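PDB 3GNE: VAL-1 from Chlorella virus, which cleaves the polysaccharide alginate as a family 14 polysaccharide lyase (EC 4.2.2.3), with modes of action that depend on pH. Local coordinates for residues A[83-88]-A[229-234]; A[98-103]-A[208-213]; A[153-158]-A[195-200]. One frame throughout, in Å; residues are numbered along the deposited sequence.

Contact 1: residues A[83-88]-A[229-234]; sequences KGFDFA and KNQVAY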
loop_
_atom_site.group_PDB
_atom_site.type_symbol
_atom_site.label_atom_id
_atom_site.label_comp_id
_atom_site.label_asym_id
_atom_site.label_seq_id
_atom_site.Cartn_x
_atom_site.Cartn_y
_atom_site.Cartn_z
ATOM N N LYS A 83 9.155 -20.332 -0.911
ATOM C CA LYS A 83 9.836 -20.721 -2.125
ATOM C C LYS A 83 8.888 -21.216 -3.209
ATOM O O LYS A 83 8.021 -22.041 -2.852
ATOM C CB LYS A 83 10.871 -21.804 -1.750
ATOM C CG LYS A 83 11.874 -22.119 -2.873
ATOM C CD LYS A 83 12.657 -23.369 -2.567
ATOM C CE LYS A 83 13.756 -23.710 -3.565
ATOM N NZ LYS A 83 14.647 -24.781 -2.944
ATOM N N GLY A 84 9.029 -20.728 -4.457
ATOM C CA GLY A 84 8.128 -21.221 -5.514
ATOM C C GLY A 84 6.976 -20.265 -5.758
ATOM O O GLY A 84 6.308 -20.418 -6.772
ATOM N N PHE A 85 6.778 -19.258 -4.868
ATOM C CA PHE A 85 5.706 -18.317 -5.162
ATOM C C PHE A 85 5.971 -17.657 -6.491
ATOM O O PHE A 85 7.121 -17.265 -6.784
ATOM C CB PHE A 85 5.685 -17.283 -3.987
ATOM C CG PHE A 85 4.510 -16.326 -4.068
ATOM C CD1 PHE A 85 3.363 -16.617 -3.336
ATOM C CD2 PHE A 85 4.555 -15.153 -4.821
ATOM C CE1 PHE A 85 2.264 -15.740 -3.383
ATOM C CE2 PHE A 85 3.477 -14.276 -4.881
ATOM C CZ PHE A 85 2.351 -14.576 -4.136
ATOM N N ASP A 86 4.954 -17.506 -7.308
ATOM C CA ASP A 86 5.130 -16.895 -8.622
ATOM C C ASP A 86 4.584 -15.472 -8.566
ATOM O O ASP A 86 3.363 -15.270 -8.444
ATOM C CB ASP A 86 4.413 -17.774 -9.678
ATOM C CG ASP A 86 4.638 -17.314 -11.099
ATOM O OD1 ASP A 86 4.957 -16.106 -11.331
ATOM O OD2 ASP A 86 4.452 -18.159 -12.046
ATOM N N PHE A 87 5.444 -14.483 -8.632
ATOM C CA PHE A 87 5.050 -13.092 -8.575
ATOM C C PHE A 87 4.376 -12.572 -9.825
ATOM O O PHE A 87 3.892 -11.423 -9.813
ATOM C CB PHE A 87 6.333 -12.255 -8.328
ATOM C CG PHE A 87 6.998 -12.487 -6.974
ATOM C CD1 PHE A 87 6.430 -11.946 -5.818
ATOM C CD2 PHE A 87 8.166 -13.239 -6.851
ATOM C CE1 PHE A 87 6.986 -12.153 -4.551
ATOM C CE2 PHE A 87 8.735 -13.447 -5.594
ATOM C CZ PHE A 87 8.154 -12.928 -4.453
ATOM N N ALA A 88 4.333 -13.380 -10.875
ATOM C CA ALA A 88 3.708 -13.002 -12.130
ATOM C C ALA A 88 4.316 -11.672 -12.556
ATOM O O ALA A 88 5.547 -11.572 -12.589
ATOM C CB ALA A 88 2.201 -12.977 -12.015
ATOM N N LYS A 229 -1.250 -19.419 -10.420
ATOM C CA LYS A 229 -1.517 -20.700 -9.754
ATOM C C LYS A 229 -2.141 -20.394 -8.406
ATOM O O LYS A 229 -2.070 -19.274 -7.858
ATOM C CB LYS A 229 -0.229 -21.533 -9.623
ATOM C CG LYS A 229 0.818 -20.876 -8.713
ATOM C CD LYS A 229 1.974 -21.890 -8.510
ATOM C CE LYS A 229 3.128 -21.176 -7.791
ATOM N NZ LYS A 229 4.339 -22.074 -7.623
ATOM N N ASN A 230 -2.699 -21.407 -7.753
ATOM C CA ASN A 230 -3.108 -21.270 -6.363
ATOM C C ASN A 230 -1.863 -21.154 -5.502
ATOM O O ASN A 230 -0.987 -22.015 -5.605
ATOM C CB ASN A 230 -3.875 -22.507 -5.889
ATOM C CG ASN A 230 -5.198 -22.750 -6.556
ATOM O OD1 ASN A 230 -5.843 -21.847 -7.078
ATOM N ND2 ASN A 230 -5.567 -24.041 -6.549
ATOM N N GLN A 231 -1.775 -20.118 -4.715
ATOM C CA GLN A 231 -0.543 -19.915 -3.867
ATOM C C GLN A 231 -0.896 -19.018 -2.707
ATOM O O GLN A 231 -1.961 -18.392 -2.701
ATOM C CB GLN A 231 0.634 -19.401 -4.675
ATOM C CG GLN A 231 0.266 -18.175 -5.528
ATOM C CD GLN A 231 1.404 -17.788 -6.442
ATOM O OE1 GLN A 231 2.544 -18.261 -6.261
ATOM N NE2 GLN A 231 1.111 -16.904 -7.414
ATOM N N VAL A 232 -0.040 -18.998 -1.698
ATOM C CA VAL A 232 -0.243 -18.190 -0.507
ATOM C C VAL A 232 0.989 -17.402 -0.137
ATOM O O VAL A 232 2.118 -17.772 -0.468
ATOM C CB VAL A 232 -0.656 -19.034 0.713
ATOM C CG1 VAL A 232 -1.817 -19.975 0.367
ATOM C CG2 VAL A 232 0.502 -19.844 1.238
ATOM N N ALA A 233 0.773 -16.307 0.565
ATOM C CA ALA A 233 1.814 -15.532 1.207
ATOM C C ALA A 233 1.322 -15.206 2.608
ATOM O O ALA A 233 0.112 -15.242 2.867
ATOM C CB ALA A 233 2.145 -14.273 0.423
ATOM N N TYR A 234 2.241 -14.835 3.489
ATOM C CA TYR A 234 1.826 -14.499 4.844
ATOM C C TYR A 234 2.218 -13.063 5.191
ATOM O O TYR A 234 3.351 -12.656 4.937
ATOM C CB TYR A 234 2.467 -15.443 5.871
ATOM C CG TYR A 234 2.216 -16.899 5.582
ATOM C CD1 TYR A 234 1.104 -17.556 6.104
ATOM C CD2 TYR A 234 3.112 -17.618 4.774
ATOM C CE1 TYR A 234 0.872 -18.904 5.822
ATOM C CE2 TYR A 234 2.891 -18.948 4.512
ATOM C CZ TYR A 234 1.781 -19.585 5.040
ATOM O OH TYR A 234 1.607 -20.940 4.749
HETATM O O HOH W 1 5.183 -22.397 -4.250
#
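The amide nitrogen of Gln231 is the best-held polar atom here, and two bonds grip it: NE2 lies 3.0 Å from Asp86 O and also reaches Ser227 OG just before the strand. The OE1 of the same carboxamide has a single bond, from the backbone N-H of Asp86, N to OE1 2.7 Å, nearly straight at 170° and along a lone pair in the amide plane. One side chain thus satisfies both the N-H and the C=O of Asp86, much as a neighbouring strand would, although residues 83-88 form a loop. Gln231 starts strand 231-241 with CG in the crowded position between backbone N and carbonyl carbon; beyond that the chain runs extended, which carries the amide to the loop. The same amide lies over one face of the Phe85 ring, the planes 20° apart, with OE1 3.5 Å from Phe85 CG. Phe85 has its own CG anti to the backbone N (chi1 -173°), so the ring drops beside the strand: its CD1 edge meets Val232 O at 3.3 Å, and CE1 touches Ala233 CB at 4.1 Å. Farther out, the extended chain of Lys229 passes Asp86 CB and sets NZ 2.7 Å from Gly84 O, approaching from above the carbonyl plane. A water accepts a weak bond from this NZ and donates to Lys83 O. Within the loop, Asp86 OD1 receives Ala88 N at 2.8 Å, closing an Asx turn; Phe85 O, in turn, is bonded to Tyr162 OH. The chemistry implies a loop anchored through its main chain: a neutral buried amide fixes its middle, while a lysine charge ties down a carbonyl nearer the surface.

Contact 2: residues A[98-103]-A[208-213]; sequences IGHGAA and PDLLIS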
loop_
_atom_site.group_PDB
_atom_site.type_symbol
_atom_site.label_atom_id
_atom_site.label_comp_id
_atom_site.label_asym_id
_atom_site.label_seq_id
_atom_site.Cartn_x
_atom_site.Cartn_y
_atom_site.Cartn_z
ATOM N N ILE A 98 -5.243 9.748 0.504
ATOM C CA ILE A 98 -5.253 11.172 0.798
ATOM C C ILE A 98 -6.634 11.736 0.488
ATOM O O ILE A 98 -7.124 11.422 -0.603
ATOM C CB ILE A 98 -4.280 11.949 -0.108
ATOM C CG1 ILE A 98 -2.813 11.580 0.069
ATOM C CG2 ILE A 98 -4.429 13.451 0.132
ATOM C CD1 ILE A 98 -2.596 11.210 1.523
ATOM N N GLY A 99 -7.218 12.538 1.364
ATOM C CA GLY A 99 -8.449 13.251 0.957
ATOM C C GLY A 99 -9.612 12.263 0.847
ATOM O O GLY A 99 -9.757 11.316 1.639
ATOM N N HIS A 100 -10.441 12.496 -0.144
ATOM C CA HIS A 100 -11.565 11.585 -0.458
ATOM C C HIS A 100 -11.724 11.537 -1.965
ATOM O O HIS A 100 -11.139 12.404 -2.663
ATOM C CB HIS A 100 -12.871 12.049 0.233
ATOM C CG HIS A 100 -13.378 13.357 -0.291
ATOM N ND1 HIS A 100 -14.301 13.454 -1.307
ATOM C CD2 HIS A 100 -13.032 14.613 0.090
ATOM C CE1 HIS A 100 -14.513 14.769 -1.496
ATOM N NE2 HIS A 100 -13.758 15.481 -0.664
ATOM N N GLY A 101 -12.459 10.594 -2.489
ATOM C CA GLY A 101 -12.641 10.512 -3.943
ATOM C C GLY A 101 -11.771 9.396 -4.470
ATOM O O GLY A 101 -10.789 8.973 -3.843
ATOM N N ALA A 102 -12.136 8.955 -5.655
ATOM C CA ALA A 102 -11.368 7.854 -6.256
ATOM C C ALA A 102 -9.899 8.174 -6.437
ATOM O O ALA A 102 -9.522 9.297 -6.801
ATOM C CB ALA A 102 -11.970 7.557 -7.641
ATOM N N ALA A 103 -9.055 7.190 -6.254
ATOM C CA ALA A 103 -7.607 7.306 -6.468
ATOM C C ALA A 103 -7.063 5.903 -6.622
ATOM O O ALA A 103 -6.018 5.552 -6.028
ATOM C CB ALA A 103 -6.965 8.031 -5.281
ATOM N N PRO A 208 -5.777 22.388 2.147
ATOM C CA PRO A 208 -5.299 21.905 3.442
ATOM C C PRO A 208 -6.306 21.105 4.243
ATOM O O PRO A 208 -5.931 20.528 5.266
ATOM C CB PRO A 208 -4.883 23.208 4.154
ATOM C CG PRO A 208 -5.656 24.279 3.450
ATOM C CD PRO A 208 -5.809 23.880 2.022
ATOM N N ASP A 209 -7.550 21.069 3.770
ATOM C CA ASP A 209 -8.584 20.201 4.362
ATOM C C ASP A 209 -8.485 18.753 3.850
ATOM O O ASP A 209 -9.216 17.881 4.343
ATOM C CB ASP A 209 -9.982 20.720 4.048
ATOM C CG ASP A 209 -10.283 20.728 2.572
ATOM O OD1 ASP A 209 -9.608 21.473 1.851
ATOM O OD2 ASP A 209 -11.174 19.980 2.115
ATOM N N LEU A 210 -7.622 18.541 2.836
ATOM C CA LEU A 210 -7.526 17.180 2.253
ATOM C C LEU A 210 -6.190 16.602 2.652
ATOM O O LEU A 210 -5.158 16.998 2.073
ATOM C CB LEU A 210 -7.637 17.328 0.750
ATOM C CG LEU A 210 -9.024 17.784 0.244
ATOM C CD1 LEU A 210 -8.947 18.161 -1.248
ATOM C CD2 LEU A 210 -10.125 16.755 0.510
ATOM N N LEU A 211 -6.148 15.738 3.647
ATOM C CA LEU A 211 -4.899 15.268 4.235
ATOM C C LEU A 211 -4.939 13.751 4.207
ATOM O O LEU A 211 -5.870 13.138 3.624
ATOM C CB LEU A 211 -4.773 15.814 5.663
ATOM C CG LEU A 211 -4.847 17.339 5.779
ATOM C CD1 LEU A 211 -4.912 17.685 7.249
ATOM C CD2 LEU A 211 -3.631 17.960 5.088
ATOM N N ILE A 212 -3.935 13.130 4.831
ATOM C CA ILE A 212 -3.983 11.652 4.855
ATOM C C ILE A 212 -5.232 11.190 5.590
ATOM O O ILE A 212 -5.495 11.706 6.690
ATOM C CB ILE A 212 -2.704 11.153 5.513
ATOM C CG1 ILE A 212 -1.483 11.552 4.693
ATOM C CG2 ILE A 212 -2.791 9.640 5.710
ATOM C CD1 ILE A 212 -0.133 11.446 5.388
ATOM N N SER A 213 -5.978 10.292 4.973
ATOM C CA SER A 213 -7.312 9.949 5.545
ATOM C C SER A 213 -7.444 8.524 5.917
ATOM O O SER A 213 -8.281 8.252 6.762
ATOM C CB SER A 213 -8.400 10.395 4.567
ATOM O OG SER A 213 -8.222 9.776 3.308
#
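The imidazole of His100 is the one aromatic ring in this contact, and Leu210 CD2 approaches it obliquely, 3.6 Å from CD2 of the histidine. That ring follows directly on strand 91-99, its CG in the crowded position between backbone N and carbonyl carbon (chi1 66°). The same Leu210 methyl also rests on Gly99 CA at 3.9 Å, so a single branch spans two consecutive residues. Gly99 has positive phi, 71°, and its peptide groups carry the polar part of the contact. Gly99 N donates to Leu211 O at 2.7 Å, fairly straight but from above the carbonyl plane, and Ser213 OG donates to Gly99 O, also at 2.7 Å, in the carbonyl plane along a lone pair. With OG held between its own backbone N and carbonyl carbon, the serine hydroxyl supplies a side-chain bond to the main chain of the neighbouring strand. Ile98 and Ile212 form a non-hydrogen-bonded antiparallel pair whose side chains share one face of the sheet and cross obliquely. In the conformer given of the two modelled for Ile98, its CD1 presses on Ile212 CG1 at 3.4 Å, tighter than usual for two carbons, and its chi2 of -33° is away from a staggered value. Ile98 also packs on Trp204. The backbone of Ser213 pairs with Phe97, and the bond from Gly99 N to Leu211 O lies outward of it; the arrangement is that of the end of strand 91-99 beside the start of strand 212-221, antiparallel neighbours in the seven-stranded sheet of this concanavalin-like β-sandwich lyase fold.

Contact 3: residues A[153-158]-A[195-200]; sequences QDDFKN and KKEVLK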
loop_
_atom_site.group_PDB
_atom_site.type_symbol
_atom_site.label_atom_id
_atom_site.label_comp_id
_atom_site.label_asym_id
_atom_site.label_seq_id
_atom_site.Cartn_x
_atom_site.Cartn_y
_atom_site.Cartn_z
ATOM N N GLN A 153 11.563 1.420 -9.430
ATOM C CA GLN A 153 11.750 0.077 -9.973
ATOM C C GLN A 153 13.210 -0.375 -10.058
ATOM O O GLN A 153 13.517 -1.539 -9.845
ATOM C CB GLN A 153 11.125 0.012 -11.360
ATOM C CG GLN A 153 10.943 -1.464 -11.742
ATOM C CD GLN A 153 10.363 -1.511 -13.150
ATOM O OE1 GLN A 153 11.027 -1.071 -14.113
ATOM N NE2 GLN A 153 9.174 -2.059 -13.212
ATOM N N ASP A 154 14.147 0.549 -10.306
ATOM C CA ASP A 154 15.541 0.130 -10.390
ATOM C C ASP A 154 16.215 -0.021 -9.044
ATOM O O ASP A 154 17.370 -0.448 -8.986
ATOM C CB ASP A 154 16.317 1.138 -11.265
ATOM C CG ASP A 154 16.079 0.968 -12.765
ATOM O OD1 ASP A 154 15.532 -0.094 -13.134
ATOM O OD2 ASP A 154 16.443 1.908 -13.525
ATOM N N ASP A 155 15.546 0.335 -7.958
ATOM C CA ASP A 155 16.168 0.322 -6.650
ATOM C C ASP A 155 15.786 -0.922 -5.877
ATOM O O ASP A 155 16.494 -1.219 -4.901
ATOM C CB ASP A 155 15.741 1.578 -5.866
ATOM C CG ASP A 155 16.031 2.882 -6.585
ATOM O OD1 ASP A 155 17.205 3.036 -6.970
ATOM O OD2 ASP A 155 15.092 3.689 -6.724
ATOM N N PHE A 156 14.755 -1.650 -6.270
ATOM C CA PHE A 156 14.281 -2.758 -5.459
ATOM C C PHE A 156 14.091 -3.998 -6.302
ATOM O O PHE A 156 13.218 -4.807 -6.033
ATOM C CB PHE A 156 12.943 -2.411 -4.766
ATOM C CG PHE A 156 13.080 -1.284 -3.736
ATOM C CD1 PHE A 156 12.440 -0.082 -3.945
ATOM C CD2 PHE A 156 13.833 -1.438 -2.592
ATOM C CE1 PHE A 156 12.508 0.970 -3.038
ATOM C CE2 PHE A 156 13.924 -0.430 -1.655
ATOM C CZ PHE A 156 13.260 0.775 -1.887
ATOM N N LYS A 157 14.903 -4.162 -7.359
ATOM C CA LYS A 157 14.763 -5.394 -8.138
ATOM C C LYS A 157 15.025 -6.593 -7.220
ATOM O O LYS A 157 15.953 -6.610 -6.402
ATOM C CB LYS A 157 15.662 -5.437 -9.380
ATOM C CG LYS A 157 15.360 -4.393 -10.445
ATOM C CD LYS A 157 16.070 -4.587 -11.778
ATOM C CE LYS A 157 15.985 -3.265 -12.594
ATOM N NZ LYS A 157 14.532 -2.926 -12.770
ATOM N N ASN A 158 14.194 -7.614 -7.357
ATOM C CA ASN A 158 14.271 -8.842 -6.584
ATOM C C ASN A 158 14.455 -8.582 -5.097
ATOM O O ASN A 158 15.093 -9.354 -4.375
ATOM C CB ASN A 158 15.419 -9.672 -7.180
ATOM C CG ASN A 158 15.416 -11.077 -6.630
ATOM O OD1 ASN A 158 14.376 -11.759 -6.615
ATOM N ND2 ASN A 158 16.600 -11.483 -6.170
ATOM N N LYS A 195 16.500 -0.983 3.051
ATOM C CA LYS A 195 16.920 -0.051 2.003
ATOM C C LYS A 195 15.780 0.953 1.752
ATOM O O LYS A 195 14.663 0.536 1.466
ATOM C CB LYS A 195 17.231 -0.745 0.693
ATOM C CG LYS A 195 17.591 0.190 -0.452
ATOM C CD LYS A 195 18.015 -0.642 -1.677
ATOM C CE LYS A 195 18.513 0.352 -2.736
ATOM N NZ LYS A 195 18.976 -0.269 -4.001
ATOM N N LYS A 196 16.074 2.240 1.882
ATOM C CA LYS A 196 15.082 3.295 1.781
ATOM C C LYS A 196 15.316 4.126 0.536
ATOM O O LYS A 196 16.492 4.523 0.274
ATOM C CB LYS A 196 15.199 4.216 3.011
ATOM C CG LYS A 196 14.198 5.370 3.047
ATOM C CD LYS A 196 14.286 6.097 4.376
ATOM C CE LYS A 196 13.299 7.190 4.683
ATOM N NZ LYS A 196 13.554 7.665 6.091
ATOM N N GLU A 197 14.239 4.419 -0.179
ATOM C CA GLU A 197 14.264 5.391 -1.269
ATOM C C GLU A 197 13.184 6.449 -1.041
ATOM O O GLU A 197 12.080 6.125 -0.566
ATOM C CB GLU A 197 14.049 4.751 -2.650
ATOM C CG GLU A 197 15.160 3.749 -3.050
ATOM C CD GLU A 197 16.518 4.347 -3.296
ATOM O OE1 GLU A 197 16.652 5.558 -3.486
ATOM O OE2 GLU A 197 17.503 3.578 -3.301
ATOM N N VAL A 198 13.478 7.697 -1.357
ATOM C CA VAL A 198 12.603 8.818 -1.143
ATOM C C VAL A 198 12.292 9.512 -2.461
ATOM O O VAL A 198 13.181 9.651 -3.336
ATOM C CB VAL A 198 13.258 9.815 -0.177
ATOM C CG1 VAL A 198 12.325 10.972 0.149
ATOM C CG2 VAL A 198 13.684 9.066 1.085
ATOM N N LEU A 199 11.039 9.945 -2.585
ATOM C CA LEU A 199 10.604 10.754 -3.718
ATOM C C LEU A 199 10.160 12.105 -3.148
ATOM O O LEU A 199 9.239 12.107 -2.270
ATOM C CB LEU A 199 9.451 10.105 -4.491
ATOM C CG LEU A 199 8.827 10.924 -5.627
ATOM C CD1 LEU A 199 9.800 11.149 -6.782
ATOM C CD2 LEU A 199 7.538 10.268 -6.119
ATOM N N LYS A 200 10.744 13.221 -3.553
ATOM C CA LYS A 200 10.335 14.525 -3.044
ATOM C C LYS A 200 9.640 15.306 -4.143
ATOM O O LYS A 200 9.654 14.930 -5.327
ATOM C CB LYS A 200 11.591 15.278 -2.547
ATOM C CG LYS A 200 12.289 14.594 -1.377
ATOM C CD LYS A 200 13.265 15.568 -0.708
ATOM C CE LYS A 200 13.900 14.959 0.526
ATOM N NZ LYS A 200 14.928 15.836 1.150
HETATM O O HOH W 2 19.364 1.984 -5.880
#
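At the outer edge of one sheet of the β-sandwich, strand 195-202, which pairs antiparallel with strand 186-192, receives the loop that leads from strand 149-151 of the other sheet to strand 166-173. Residues 153-158 of that loop meet the start of the edge strand through alternate side chains, Lys195 and Glu197, which point toward the loop. Phe156 is the buried piece. Its CG lies anti to the carbonyl carbon (chi1 -66°), which brings the far end of the ring against the strand: CE2 meets Lys195 O at 3.3 Å, edge on and in the plane of the ring, while CZ sits 3.7 Å from Glu197 CG. Val190 and Val192 of the adjoining strand and Val125 of the opposing sheet also touch this ring, so it bridges the two layers. Lys195 runs fully extended past the ring, its CG 3.9 Å from Phe156 CE2, and ends at the main chain of the loop, where NZ donates to Asp155 O at 2.8 Å in the carbonyl plane along a lone pair. Any cation-pi attraction to the ring is weak at best, given the length.

Two acids lie side by side. Glu197 bends at chi2 (-67°) and lays its carboxylate over that of Asp155, the planes 19° apart and stacked, with Asp155 OD1 3.7 Å from Glu197 OE2. Such proximity of like charges may raise the proton affinity of either group somewhat, though the nearby lysine may offset part of the repulsion. Its ammonium is joined to the aspartate through a water, which donates to Asp155 OD1 at 2.6 Å and accepts from Lys195 NZ at 3.0 Å.

How the contacts relate
Along the chain the three contacts sit one within another: 83-88 with 229-234 encloses 98-103 with 208-213, which in turn encloses 153-158 with 195-200. Contacts 1 and 2 lie on opposite sides of the chain's centre, their centres 33 Å apart, whereas contact 3 stands about 23 Å from the first and 25 Å from the second, centre to centre. None touches another; the nearest atoms of contacts 1 and 3 are about 6 Å apart. Contacts 1 and 3 fasten loops to strands 231-241 and 195-202 of the eight-stranded sheet, while contact 2 joins two strands of the seven-stranded one. Together they tie sequence-distant parts into one helix-free β-sandwich.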